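Local coordinates for histone-lysine N-methyltransferase, H3 lysine-9 specific SUVH4 (Arabidopsis thaliana, PDB 4QEO), which methylates histone H3 to set a mark of transcriptional silencing and binds methylated DNA through its SRA domain, at residues Asn86-Met91 with Thr129-His134; Tyr116-Asp121 with Phe202-Tyr207; Asn122-Thr127 with Pro216-Asp221. All coordinates share one frame; numbering follows the deposited sequence.

All three contacts fall in the region of the SRA domain and reach its one mixed, curled sheet. Along the chain their segments interleave: 86-91, 116-121, 122-127, 129-134, 202-207 and 216-221. The centres of contacts 1 and 2 lie about 11 Å apart, those of 2 and 3 about 18 Å, and those of 1 and 3 about 21 Å. Strand 125-129 pairs with 120-122 and 203-211. Contacts 1 and 2 share the methylated cytosine's N4 between Thr-129 O and Asp-119 OD1, and a probable hydrogen bond joins Thr-129 OG1 to Asp-119 OD1; the sheet thus brings distant segments round one base. Contact 3 sits on the surface, at a hairpin turn.

Contact 1 of 3, residues Asn86-Met91 with Thr129-His134; sequences NGIDYM and TGQGGH. With nucleotides of chain B; nucleotides of chain C.
Ile-88, at the start of strand 88-91, faces Gln-131 in the loop that follows strand 125-129, and the two backbones approach without any direct hydrogen bond between them. Both segments belong to the SRA domain and line its methylcytosine-binding site. The direct touch is a methyl against polar atoms: Ile-88 CD1 lies 4.0 Å from Gln-131 N. The same methyl group is 4.1 Å from Gln-131 OE1, the two side chains passing at a slant. Gln-131 CG sits between its own backbone N and carbonyl carbon (chi1 64°), and beyond it the chain is extended, which carries the amide past Ile-88 to the DNA backbone. There its two ends do different work. Gln-131 NE2 donates to OP1 of DT6 in chain B, 2.8 Å away and nearly straight at 170°. Gln-131 OE1 instead accepts from a water at 2.6 Å. That water also donates to Ile-88 O (2.7 Å) and accepts from Asn-86 ND2 (3.1 Å), so one water joins Gln-131 to Asn-86 and Ile-88; it lies in the plane of the Tyr-90 ring, at the edge. The Tyr-90 hydroxyl rests against the sugar of DA11 of chain C, and thus both DNA strands border the contact. The next phosphate of chain B is gripped by Gly-87 N, 2.9 Å from OP1 of 5CM7 with an angle of 177°. The methylated base itself gives its N4 hydrogen to Thr-129 O at 2.8 Å. Helix 151-161 supports both segments: Ile-88 packs on Leu-155 and Asn-152, and Asn-152 OD1 accepts from Gln-131 N. With no direct hydrogen bond between strand and loop, the polar connection is supplied by a water and by the DNA, whose 5CM7 is bonded from both segments.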
loop_
_atom_site.group_PDB
_atom_site.type_symbol
_atom_site.label_atom_id
_atom_site.label_comp_id
_atom_site.label_asym_id
_atom_site.label_seq_id
_atom_site.Cartn_x
_atom_site.Cartn_y
_atom_site.Cartn_z
ATOM N N ASN A 86 -8.163 -18.298 12.849
ATOM C CA ASN A 86 -9.486 -18.217 13.483
ATOM C C ASN A 86 -10.390 -17.108 12.983
ATOM O O ASN A 86 -9.968 -15.957 12.904
ATOM C CB ASN A 86 -9.357 -18.036 14.991
ATOM C CG ASN A 86 -8.675 -19.196 15.650
ATOM O OD1 ASN A 86 -7.779 -19.804 15.070
ATOM N ND2 ASN A 86 -9.120 -19.541 16.856
ATOM N N GLY A 87 -11.644 -17.457 12.690
ATOM C CA GLY A 87 -12.634 -16.488 12.258
ATOM C C GLY A 87 -13.052 -15.561 13.382
ATOM O O GLY A 87 -13.393 -14.397 13.154
ATOM N N ILE A 88 -13.010 -16.068 14.607
ATOM C CA ILE A 88 -13.503 -15.307 15.743
ATOM C C ILE A 88 -12.386 -14.961 16.721
ATOM O O ILE A 88 -11.741 -15.850 17.287
ATOM C CB ILE A 88 -14.589 -16.087 16.523
ATOM C CG1 ILE A 88 -15.737 -16.500 15.581
ATOM C CG2 ILE A 88 -15.108 -15.223 17.680
ATOM C CD1 ILE A 88 -16.750 -17.497 16.208
ATOM N N ASP A 89 -12.188 -13.665 16.929
ATOM C CA ASP A 89 -11.236 -13.167 17.910
ATOM C C ASP A 89 -11.995 -12.652 19.136
ATOM O O ASP A 89 -12.959 -11.885 19.010
ATOM C CB ASP A 89 -10.403 -12.037 17.282
ATOM C CG ASP A 89 -9.037 -11.925 17.919
ATOM O OD1 ASP A 89 -8.551 -12.959 18.436
ATOM O OD2 ASP A 89 -8.454 -10.823 17.896
ATOM N N TYR A 90 -11.586 -13.095 20.321
ATOM C CA TYR A 90 -12.313 -12.724 21.537
ATOM C C TYR A 90 -11.431 -12.503 22.754
ATOM O O TYR A 90 -10.303 -12.983 22.818
ATOM C CB TYR A 90 -13.383 -13.763 21.858
ATOM C CG TYR A 90 -12.880 -15.168 22.167
ATOM C CD1 TYR A 90 -12.603 -15.546 23.468
ATOM C CD2 TYR A 90 -12.708 -16.116 21.156
ATOM C CE1 TYR A 90 -12.177 -16.818 23.774
ATOM C CE2 TYR A 90 -12.271 -17.411 21.449
ATOM C CZ TYR A 90 -12.013 -17.745 22.768
ATOM O OH TYR A 90 -11.593 -19.000 23.106
ATOM N N MET A 91 -11.948 -11.732 23.700
ATOM C CA MET A 91 -11.309 -11.547 24.992
ATOM C C MET A 91 -11.559 -12.800 25.783
ATOM O O MET A 91 -12.718 -13.177 25.994
ATOM C CB MET A 91 -11.927 -10.359 25.741
ATOM C CG MET A 91 -11.624 -8.998 25.132
ATOM S SD MET A 91 -12.569 -7.745 26.029
ATOM C CE MET A 91 -11.766 -6.294 25.378
ATOM N N THR A 129 -21.878 -18.451 10.952
ATOM C CA THR A 129 -21.772 -19.714 11.648
ATOM C C THR A 129 -20.725 -19.621 12.744
ATOM O O THR A 129 -19.680 -19.002 12.553
ATOM C CB THR A 129 -21.401 -20.841 10.692
ATOM O OG1 THR A 129 -22.180 -20.714 9.501
ATOM C CG2 THR A 129 -21.662 -22.226 11.335
ATOM N N GLY A 130 -20.992 -20.263 13.882
ATOM C CA GLY A 130 -19.971 -20.389 14.906
ATOM C C GLY A 130 -18.759 -21.181 14.418
ATOM O O GLY A 130 -18.773 -21.764 13.334
ATOM N N GLN A 131 -17.706 -21.203 15.223
ATOM C CA GLN A 131 -16.512 -21.989 14.908
ATOM C C GLN A 131 -16.713 -23.447 15.357
ATOM O O GLN A 131 -17.542 -23.753 16.239
ATOM C CB GLN A 131 -15.286 -21.396 15.622
ATOM C CG GLN A 131 -15.376 -21.472 17.158
ATOM C CD GLN A 131 -14.112 -20.988 17.879
ATOM O OE1 GLN A 131 -14.027 -19.829 18.276
ATOM N NE2 GLN A 131 -13.136 -21.886 18.067
ATOM N N GLY A 132 -15.991 -24.359 14.722
ATOM C CA GLY A 132 -15.893 -25.712 15.234
ATOM C C GLY A 132 -16.436 -26.730 14.268
ATOM O O GLY A 132 -17.312 -26.419 13.459
ATOM N N GLY A 133 -15.873 -27.934 14.331
ATOM C CA GLY A 133 -16.388 -29.080 13.605
ATOM C C GLY A 133 -16.329 -28.883 12.112
ATOM O O GLY A 133 -17.104 -29.468 11.347
ATOM N N HIS A 134 -15.407 -28.028 11.709
ATOM C CA HIS A 134 -15.272 -27.590 10.326
ATOM C C HIS A 134 -13.990 -28.154 9.715
ATOM O O HIS A 134 -12.921 -28.067 10.302
ATOM C CB HIS A 134 -15.204 -26.062 10.288
ATOM C CG HIS A 134 -14.920 -25.491 8.932
ATOM N ND1 HIS A 134 -13.670 -25.041 8.556
ATOM C CD2 HIS A 134 -15.730 -25.282 7.866
ATOM C CE1 HIS A 134 -13.724 -24.569 7.322
ATOM N NE2 HIS A 134 -14.964 -24.712 6.878
ATOM P P DT B 6 -12.120 -25.205 16.349
ATOM O OP1 DT B 6 -13.190 -24.470 16.926
ATOM O OP2 DT B 6 -12.405 -26.411 15.673
ATOM O "O5'" DT B 6 -11.279 -24.323 15.351
ATOM C "C5'" DT B 6 -11.005 -22.967 15.649
ATOM C "C4'" DT B 6 -9.958 -22.447 14.699
ATOM O "O4'" DT B 6 -8.711 -23.108 14.968
ATOM C "C3'" DT B 6 -10.266 -22.699 13.223
ATOM O "O3'" DT B 6 -10.535 -21.487 12.526
ATOM C "C2'" DT B 6 -9.028 -23.405 12.706
ATOM C "C1'" DT B 6 -7.996 -23.116 13.769
ATOM N N1 DT B 6 -6.925 -24.121 13.862
ATOM C C2 DT B 6 -5.660 -23.698 14.175
ATOM O O2 DT B 6 -5.394 -22.546 14.440
ATOM N N3 DT B 6 -4.714 -24.689 14.200
ATOM C C4 DT B 6 -4.904 -26.027 13.923
ATOM O O4 DT B 6 -3.960 -26.793 13.971
ATOM C C5 DT B 6 -6.254 -26.399 13.587
ATOM C C7 DT B 6 -6.557 -27.829 13.274
ATOM C C6 DT B 6 -7.187 -25.439 13.577
ATOM N N1 5CM B 7 -14.571 -18.532 8.662
ATOM C C2 5CM B 7 -15.700 -18.238 7.887
ATOM N N3 5CM B 7 -16.933 -18.250 8.394
ATOM C C4 5CM B 7 -17.141 -18.542 9.650
ATOM C C5 5CM B 7 -15.980 -18.858 10.475
ATOM C C5A 5CM B 7 -16.189 -19.207 11.900
ATOM C C6 5CM B 7 -14.728 -18.855 9.920
ATOM O O2 5CM B 7 -15.591 -17.935 6.736
ATOM N N4 5CM B 7 -18.335 -18.565 10.174
ATOM C "C1'" 5CM B 7 -13.271 -18.583 8.033
ATOM C "C2'" 5CM B 7 -12.057 -17.926 8.666
ATOM C "C3'" 5CM B 7 -10.948 -18.784 8.105
ATOM C "C4'" 5CM B 7 -11.555 -20.169 8.191
ATOM O "O4'" 5CM B 7 -12.931 -19.954 7.992
ATOM O "O3'" 5CM B 7 -10.719 -18.513 6.733
ATOM C "C5'" 5CM B 7 -11.251 -20.959 9.467
ATOM O "O5'" 5CM B 7 -11.566 -20.335 10.684
ATOM P P 5CM B 7 -11.938 -21.120 11.979
ATOM O OP1 5CM B 7 -12.497 -20.186 12.897
ATOM O OP2 5CM B 7 -12.632 -22.309 11.639
ATOM P P DA C 11 -6.271 -16.095 23.328
ATOM O OP1 DA C 11 -6.077 -16.545 21.978
ATOM O OP2 DA C 11 -6.585 -14.720 23.614
ATOM O "O5'" DA C 11 -7.252 -17.126 24.021
ATOM C "C5'" DA C 11 -7.825 -18.195 23.288
ATOM C "C4'" DA C 11 -8.160 -19.349 24.203
ATOM O "O4'" DA C 11 -7.027 -20.226 24.289
ATOM C "C3'" DA C 11 -8.505 -18.962 25.637
ATOM O "O3'" DA C 11 -9.604 -19.757 26.064
ATOM C "C2'" DA C 11 -7.253 -19.312 26.411
ATOM C "C1'" DA C 11 -6.722 -20.494 25.635
ATOM N N9 DA C 11 -5.284 -20.711 25.724
ATOM C C8 DA C 11 -4.326 -19.857 26.205
ATOM N N7 DA C 11 -3.112 -20.337 26.139
ATOM C C5 DA C 11 -3.280 -21.596 25.583
ATOM C C6 DA C 11 -2.373 -22.613 25.258
ATOM N N6 DA C 11 -1.060 -22.521 25.453
ATOM N N1 DA C 11 -2.867 -23.749 24.732
ATOM C C2 DA C 11 -4.183 -23.843 24.540
ATOM N N3 DA C 11 -5.138 -22.959 24.806
ATOM C C4 DA C 11 -4.612 -21.840 25.327
HETATM O O HOH W 1 -11.822 -18.466 17.983
#

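Contact 2 of 3, residues Tyr116-Asp121 with Phe202-Tyr207; sequences YEDDLD and FTVYKY. With nucleotides of chain B.
Asp-118, Lys-206 and Val-204 carry this contact, and Asp-118 meets both of the others. Its carboxylate oxygen OD2 lies 3.7 Å from Val-204 CG1, crossing the valine at a slant. Its CB is touched by the aliphatic end of the lysine, Lys-206 CE being 4.0 Å away. Lys-206 reaches across to the turn with a bend at its third torsion (chi3 149°), yet no direct salt bridge results, since NZ stays 4.6 Å from Asp-118 OD1. A water bridges instead, accepting from Lys-206 NZ at 2.8 Å and donating to Asp-118 O. A second water lies between NZ and OD1, but its distances are so short that this bridge is doubtful. Asp-118 OD1 accepts from the backbone N of Val-199, which holds the carboxylate from the protein side.

Asp-118 is an inner residue of a type I turn, closed by Asp-119 N to Tyr-116 O at 3.0 Å. The residues at the two ends of that turn meet the methylated cytosine 5CM7 of chain B. Tyr-116 lays one ring face against the base, the added methyl C5A standing over the rim, and its OH donates to OP2 at 2.7 Å. Asp-119 OD1 accepts from the base N4 at 3.0 Å, with an angle of 160°, and is hydrogen-bonded to Thr-129 OG1. Such a cradle for a single base is characteristic of SRA domains, which flip 5-methylcytosine out of the duplex. With the charged atoms of Asp-118 and Lys-206 held apart and water between the residues, any attraction is probably weak and solvent-screened.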
loop_
_atom_site.group_PDB
_atom_site.type_symbol
_atom_site.label_atom_id
_atom_site.label_comp_id
_atom_site.label_asym_id
_atom_site.label_seq_id
_atom_site.Cartn_x
_atom_site.Cartn_y
_atom_site.Cartn_z
ATOM N N TYR A 116 -17.404 -21.339 5.637
ATOM C CA TYR A 116 -18.383 -22.199 6.315
ATOM C C TYR A 116 -19.650 -22.261 5.477
ATOM O O TYR A 116 -20.222 -21.235 5.149
ATOM C CB TYR A 116 -18.696 -21.645 7.711
ATOM C CG TYR A 116 -17.726 -22.081 8.803
ATOM C CD1 TYR A 116 -16.353 -21.744 8.748
ATOM C CD2 TYR A 116 -18.175 -22.822 9.889
ATOM C CE1 TYR A 116 -15.472 -22.141 9.756
ATOM C CE2 TYR A 116 -17.306 -23.220 10.902
ATOM C CZ TYR A 116 -15.964 -22.871 10.835
ATOM O OH TYR A 116 -15.131 -23.279 11.850
ATOM N N GLU A 117 -20.086 -23.469 5.140
ATOM C CA GLU A 117 -21.206 -23.660 4.229
ATOM C C GLU A 117 -22.514 -23.045 4.769
ATOM O O GLU A 117 -23.402 -22.693 3.997
ATOM C CB GLU A 117 -21.370 -25.154 3.922
ATOM C CG GLU A 117 -21.564 -25.992 5.191
ATOM C CD GLU A 117 -21.279 -27.469 5.012
ATOM O OE1 GLU A 117 -21.032 -27.906 3.863
ATOM O OE2 GLU A 117 -21.322 -28.204 6.025
ATOM N N ASP A 118 -22.624 -22.875 6.086
ATOM C CA ASP A 118 -23.840 -22.289 6.650
ATOM C C ASP A 118 -23.836 -20.751 6.761
ATOM O O ASP A 118 -24.837 -20.172 7.160
ATOM C CB ASP A 118 -24.176 -22.932 8.009
ATOM C CG ASP A 118 -24.330 -24.448 7.911
ATOM O OD1 ASP A 118 -25.374 -24.888 7.399
ATOM O OD2 ASP A 118 -23.410 -25.197 8.322
ATOM N N ASP A 119 -22.729 -20.089 6.421
ATOM C CA ASP A 119 -22.695 -18.613 6.437
ATOM C C ASP A 119 -23.668 -18.062 5.386
ATOM O O ASP A 119 -23.734 -18.582 4.281
ATOM C CB ASP A 119 -21.285 -18.064 6.121
ATOM C CG ASP A 119 -20.279 -18.285 7.247
ATOM O OD1 ASP A 119 -20.692 -18.629 8.383
ATOM O OD2 ASP A 119 -19.061 -18.094 6.987
ATOM N N LEU A 120 -24.404 -17.006 5.729
ATOM C CA LEU A 120 -25.281 -16.321 4.777
ATOM C C LEU A 120 -25.023 -14.819 4.852
ATOM O O LEU A 120 -25.287 -14.210 5.873
ATOM C CB LEU A 120 -26.764 -16.604 5.080
ATOM C CG LEU A 120 -27.715 -15.870 4.119
ATOM C CD1 LEU A 120 -27.454 -16.398 2.711
ATOM C CD2 LEU A 120 -29.197 -16.032 4.510
ATOM N N ASP A 121 -24.518 -14.244 3.780
ATOM C CA ASP A 121 -24.151 -12.838 3.729
ATOM C C ASP A 121 -25.155 -12.004 2.980
ATOM O O ASP A 121 -25.281 -12.092 1.800
ATOM C CB ASP A 121 -22.769 -12.641 3.099
ATOM C CG ASP A 121 -22.281 -11.205 3.164
ATOM O OD1 ASP A 121 -22.946 -10.364 3.702
ATOM O OD2 ASP A 121 -21.222 -10.932 2.657
ATOM N N PHE A 202 -24.925 -31.765 10.905
ATOM C CA PHE A 202 -24.362 -31.645 12.247
ATOM C C PHE A 202 -24.865 -30.347 12.891
ATOM O O PHE A 202 -25.221 -29.401 12.197
ATOM C CB PHE A 202 -22.829 -31.617 12.182
ATOM C CG PHE A 202 -22.229 -32.866 11.593
ATOM C CD1 PHE A 202 -22.047 -34.002 12.378
ATOM C CD2 PHE A 202 -21.867 -32.911 10.252
ATOM C CE1 PHE A 202 -21.484 -35.173 11.834
ATOM C CE2 PHE A 202 -21.314 -34.081 9.691
ATOM C CZ PHE A 202 -21.125 -35.208 10.488
ATOM N N THR A 203 -24.878 -30.303 14.216
ATOM C CA THR A 203 -25.271 -29.093 14.924
ATOM C C THR A 203 -24.303 -27.967 14.600
ATOM O O THR A 203 -23.093 -28.148 14.680
ATOM C CB THR A 203 -25.254 -29.306 16.445
ATOM O OG1 THR A 203 -26.169 -30.354 16.780
ATOM C CG2 THR A 203 -25.662 -28.014 17.179
ATOM N N VAL A 204 -24.854 -26.826 14.197
ATOM C CA VAL A 204 -24.122 -25.574 14.139
ATOM C C VAL A 204 -24.820 -24.504 14.965
ATOM O O VAL A 204 -26.048 -24.527 15.152
ATOM C CB VAL A 204 -23.967 -25.040 12.714
ATOM C CG1 VAL A 204 -23.081 -25.972 11.906
ATOM C CG2 VAL A 204 -25.339 -24.795 12.065
ATOM N N TYR A 205 -24.015 -23.593 15.494
ATOM C CA TYR A 205 -24.533 -22.393 16.126
ATOM C C TYR A 205 -24.580 -21.338 15.048
ATOM O O TYR A 205 -23.726 -21.303 14.186
ATOM C CB TYR A 205 -23.666 -21.984 17.319
ATOM C CG TYR A 205 -23.964 -22.902 18.475
ATOM C CD1 TYR A 205 -23.282 -24.119 18.624
ATOM C CD2 TYR A 205 -24.992 -22.612 19.354
ATOM C CE1 TYR A 205 -23.598 -24.998 19.662
ATOM C CE2 TYR A 205 -25.317 -23.472 20.386
ATOM C CZ TYR A 205 -24.619 -24.659 20.535
ATOM O OH TYR A 205 -24.948 -25.502 21.556
ATOM N N LYS A 206 -25.610 -20.508 15.073
ATOM C CA LYS A 206 -25.789 -19.477 14.065
ATOM C C LYS A 206 -25.998 -18.171 14.794
ATOM O O LYS A 206 -26.731 -18.141 15.782
ATOM C CB LYS A 206 -27.029 -19.770 13.185
ATOM C CG LYS A 206 -26.849 -20.974 12.254
ATOM C CD LYS A 206 -27.957 -21.000 11.204
ATOM C CE LYS A 206 -27.446 -21.612 9.924
ATOM N NZ LYS A 206 -28.527 -21.858 8.931
ATOM N N TYR A 207 -25.356 -17.117 14.290
ATOM C CA TYR A 207 -25.325 -15.810 14.918
ATOM C C TYR A 207 -25.885 -14.819 13.920
ATOM O O TYR A 207 -25.330 -14.615 12.862
ATOM C CB TYR A 207 -23.890 -15.438 15.377
ATOM C CG TYR A 207 -23.448 -16.399 16.463
ATOM C CD1 TYR A 207 -22.859 -17.607 16.138
ATOM C CD2 TYR A 207 -23.700 -16.125 17.801
ATOM C CE1 TYR A 207 -22.496 -18.527 17.118
ATOM C CE2 TYR A 207 -23.345 -17.048 18.798
ATOM C CZ TYR A 207 -22.747 -18.245 18.432
ATOM O OH TYR A 207 -22.398 -19.158 19.402
ATOM N N1 5CM B 7 -14.571 -18.532 8.662
ATOM C C2 5CM B 7 -15.700 -18.238 7.887
ATOM N N3 5CM B 7 -16.933 -18.250 8.394
ATOM C C4 5CM B 7 -17.141 -18.542 9.650
ATOM C C5 5CM B 7 -15.980 -18.858 10.475
ATOM C C5A 5CM B 7 -16.189 -19.207 11.900
ATOM C C6 5CM B 7 -14.728 -18.855 9.920
ATOM O O2 5CM B 7 -15.591 -17.935 6.736
ATOM N N4 5CM B 7 -18.335 -18.565 10.174
ATOM C "C1'" 5CM B 7 -13.271 -18.583 8.033
ATOM C "C2'" 5CM B 7 -12.057 -17.926 8.666
ATOM C "C3'" 5CM B 7 -10.948 -18.784 8.105
ATOM C "C4'" 5CM B 7 -11.555 -20.169 8.191
ATOM O "O4'" 5CM B 7 -12.931 -19.954 7.992
ATOM O "O3'" 5CM B 7 -10.719 -18.513 6.733
ATOM C "C5'" 5CM B 7 -11.251 -20.959 9.467
ATOM O "O5'" 5CM B 7 -11.566 -20.335 10.684
ATOM P P 5CM B 7 -11.938 -21.120 11.979
ATOM O OP1 5CM B 7 -12.497 -20.186 12.897
ATOM O OP2 5CM B 7 -12.632 -22.309 11.639
HETATM O O HOH W 2 -27.670 -23.989 7.913
HETATM O O HOH W 3 -27.864 -19.807 7.223
#

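Contact 3 of 3, residues Asn122-Thr127 with Pro216-Asp221; sequences NADTVT and PELTTD
Ala-123 and Leu-218 meet where a tight beta hairpin of the SRA domain brushes the segment leading away from strand 203-211. The hairpin joins strands 120-122 and 125-129 through a type II' turn from Asn-122 to Thr-125. Its end residues are bonded both ways, with Asn-122 N 2.9 Å from Thr-125 O. Ala-123 takes the second position of the turn and has the positive phi (69°) that this turn requires, with its CB pointing toward Leu-218.

Leu-218 provides the reaching group. Its first torsion lies about 30° from a staggered position (chi1 -93°), while the second is extended and sends CD1 out over the turn. That methyl group lies 3.5 Å from Ala-123 C and so rests on the peptide as well as the side chain. The apolar part is completed by Ala-123 CB, 3.8 Å from CD1. Other faces of the leucine pack on Asp-185 and Tyr-188 of strand 180-197, and the Tyr-188 hydroxyl is hydrogen-bonded to Ala-123 O.

Thr-220 and Asp-221 are poorly ordered, and of this segment it is Leu-218 that makes the contact. A water donates to Asp-124 OD1 at 3.2 Å and also approaches Leu-218 N, but at 2.5 Å, a separation so short that this second bond is doubtful. Asp-124 OD2 lies 5.3 Å from Glu-217 OE2, a separation at which two acids probably repel mildly in this exposed setting. Arg-211 packs against both Asp-124 and Leu-218. Asp-124 CG is roughly anti to its carbonyl carbon (chi1 -85°), which swings the carboxylate round toward the leucine. The two side chains slide past one another in opposite directions, and Asp-124 OD1 ends 3.6 Å from Leu-218 CD1.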
loop_
_atom_site.group_PDB
_atom_site.type_symbol
_atom_site.label_atom_id
_atom_site.label_comp_id
_atom_site.label_asym_id
_atom_site.label_seq_id
_atom_site.Cartn_x
_atom_site.Cartn_y
_atom_site.Cartn_z
ATOM N N ASN A 122 -25.811 -11.149 3.721
ATOM C CA ASN A 122 -26.725 -10.198 3.167
ATOM C C ASN A 122 -26.405 -8.766 3.550
ATOM O O ASN A 122 -27.272 -8.034 3.853
ATOM C CB ASN A 122 -28.163 -10.546 3.490
ATOM C CG ASN A 122 -28.717 -11.650 2.606
ATOM O OD1 ASN A 122 -29.398 -12.515 3.080
ATOM N ND2 ASN A 122 -28.410 -11.614 1.353
ATOM N N ALA A 123 -25.128 -8.427 3.585
ATOM C CA ALA A 123 -24.671 -7.075 3.766
ATOM C C ALA A 123 -24.931 -6.512 5.140
ATOM O O ALA A 123 -24.170 -6.730 6.011
ATOM C CB ALA A 123 -25.177 -6.160 2.669
ATOM N N ASP A 124 -25.969 -5.713 5.269
ATOM C CA ASP A 124 -26.359 -5.143 6.538
ATOM C C ASP A 124 -26.792 -6.233 7.510
ATOM O O ASP A 124 -26.779 -6.064 8.674
ATOM C CB ASP A 124 -27.473 -4.136 6.368
ATOM C CG ASP A 124 -26.977 -2.755 6.014
ATOM O OD1 ASP A 124 -25.817 -2.558 5.680
ATOM O OD2 ASP A 124 -27.793 -1.843 6.073
ATOM N N THR A 125 -27.211 -7.349 6.974
ATOM C CA THR A 125 -27.605 -8.483 7.793
ATOM C C THR A 125 -26.753 -9.696 7.454
ATOM O O THR A 125 -26.550 -9.957 6.302
ATOM C CB THR A 125 -29.088 -8.833 7.593
ATOM O OG1 THR A 125 -29.897 -7.762 8.047
ATOM C CG2 THR A 125 -29.448 -10.064 8.359
ATOM N N VAL A 126 -26.262 -10.411 8.464
ATOM C CA VAL A 126 -25.425 -11.580 8.228
ATOM C C VAL A 126 -25.876 -12.719 9.146
ATOM O O VAL A 126 -26.280 -12.474 10.275
ATOM C CB VAL A 126 -23.940 -11.236 8.529
ATOM C CG1 VAL A 126 -23.073 -12.477 8.548
ATOM C CG2 VAL A 126 -23.407 -10.248 7.478
ATOM N N THR A 127 -25.829 -13.953 8.646
ATOM C CA THR A 127 -25.980 -15.115 9.505
ATOM C C THR A 127 -24.625 -15.810 9.527
ATOM O O THR A 127 -24.218 -16.421 8.544
ATOM C CB THR A 127 -27.083 -16.062 8.995
ATOM O OG1 THR A 127 -28.298 -15.322 8.864
ATOM C CG2 THR A 127 -27.328 -17.211 10.007
ATOM N N PRO A 216 -20.517 4.804 7.918
ATOM C CA PRO A 216 -20.612 5.005 6.467
ATOM C C PRO A 216 -21.371 3.848 5.843
ATOM O O PRO A 216 -21.305 2.729 6.369
ATOM C CB PRO A 216 -19.148 4.977 6.006
ATOM C CG PRO A 216 -18.361 5.387 7.211
ATOM C CD PRO A 216 -19.142 4.942 8.425
ATOM N N GLU A 217 -22.085 4.109 4.753
ATOM C CA GLU A 217 -22.913 3.090 4.124
ATOM C C GLU A 217 -22.026 1.962 3.617
ATOM O O GLU A 217 -20.917 2.216 3.185
ATOM C CB GLU A 217 -23.703 3.705 2.967
ATOM C CG GLU A 217 -25.200 3.477 3.061
ATOM C CD GLU A 217 -25.777 3.911 4.398
ATOM O OE1 GLU A 217 -25.341 4.955 4.930
ATOM O OE2 GLU A 217 -26.663 3.203 4.921
ATOM N N LEU A 218 -22.497 0.722 3.697
ATOM C CA LEU A 218 -21.795 -0.371 3.037
ATOM C C LEU A 218 -21.816 -0.114 1.542
ATOM O O LEU A 218 -22.868 0.118 0.947
ATOM C CB LEU A 218 -22.460 -1.716 3.308
ATOM C CG LEU A 218 -21.976 -2.571 4.470
ATOM C CD1 LEU A 218 -22.724 -3.913 4.482
ATOM C CD2 LEU A 218 -20.492 -2.786 4.365
ATOM N N THR A 219 -20.643 -0.171 0.941
ATOM C CA THR A 219 -20.491 0.100 -0.471
ATOM C C THR A 219 -20.497 -1.197 -1.280
ATOM O O THR A 219 -19.979 -2.231 -0.843
ATOM C CB THR A 219 -19.186 0.883 -0.730
ATOM O OG1 THR A 219 -18.882 0.860 -2.129
ATOM C CG2 THR A 219 -18.027 0.265 0.053
ATOM N N THR A 220 -21.101 -1.121 -2.459
ATOM C CA THR A 220 -21.137 -2.231 -3.394
ATOM C C THR A 220 -19.888 -2.188 -4.272
ATOM O O THR A 220 -19.269 -1.134 -4.418
ATOM C CB THR A 220 -22.381 -2.121 -4.304
ATOM O OG1 THR A 220 -23.496 -1.641 -3.540
ATOM C CG2 THR A 220 -22.724 -3.465 -4.939
ATOM N N ASP A 221 -19.522 -3.346 -4.822
ATOM C CA ASP A 221 -18.558 -3.488 -5.917
ATOM C C ASP A 221 -18.297 -4.970 -6.162
ATOM O O ASP A 221 -18.089 -5.393 -7.298
ATOM C CB ASP A 221 -17.231 -2.774 -5.647
ATOM C CG ASP A 221 -16.348 -2.704 -6.880
ATOM O OD1 ASP A 221 -15.647 -3.698 -7.160
ATOM O OD2 ASP A 221 -16.355 -1.659 -7.567
HETATM O O HOH W 4 -24.817 0.182 4.362
#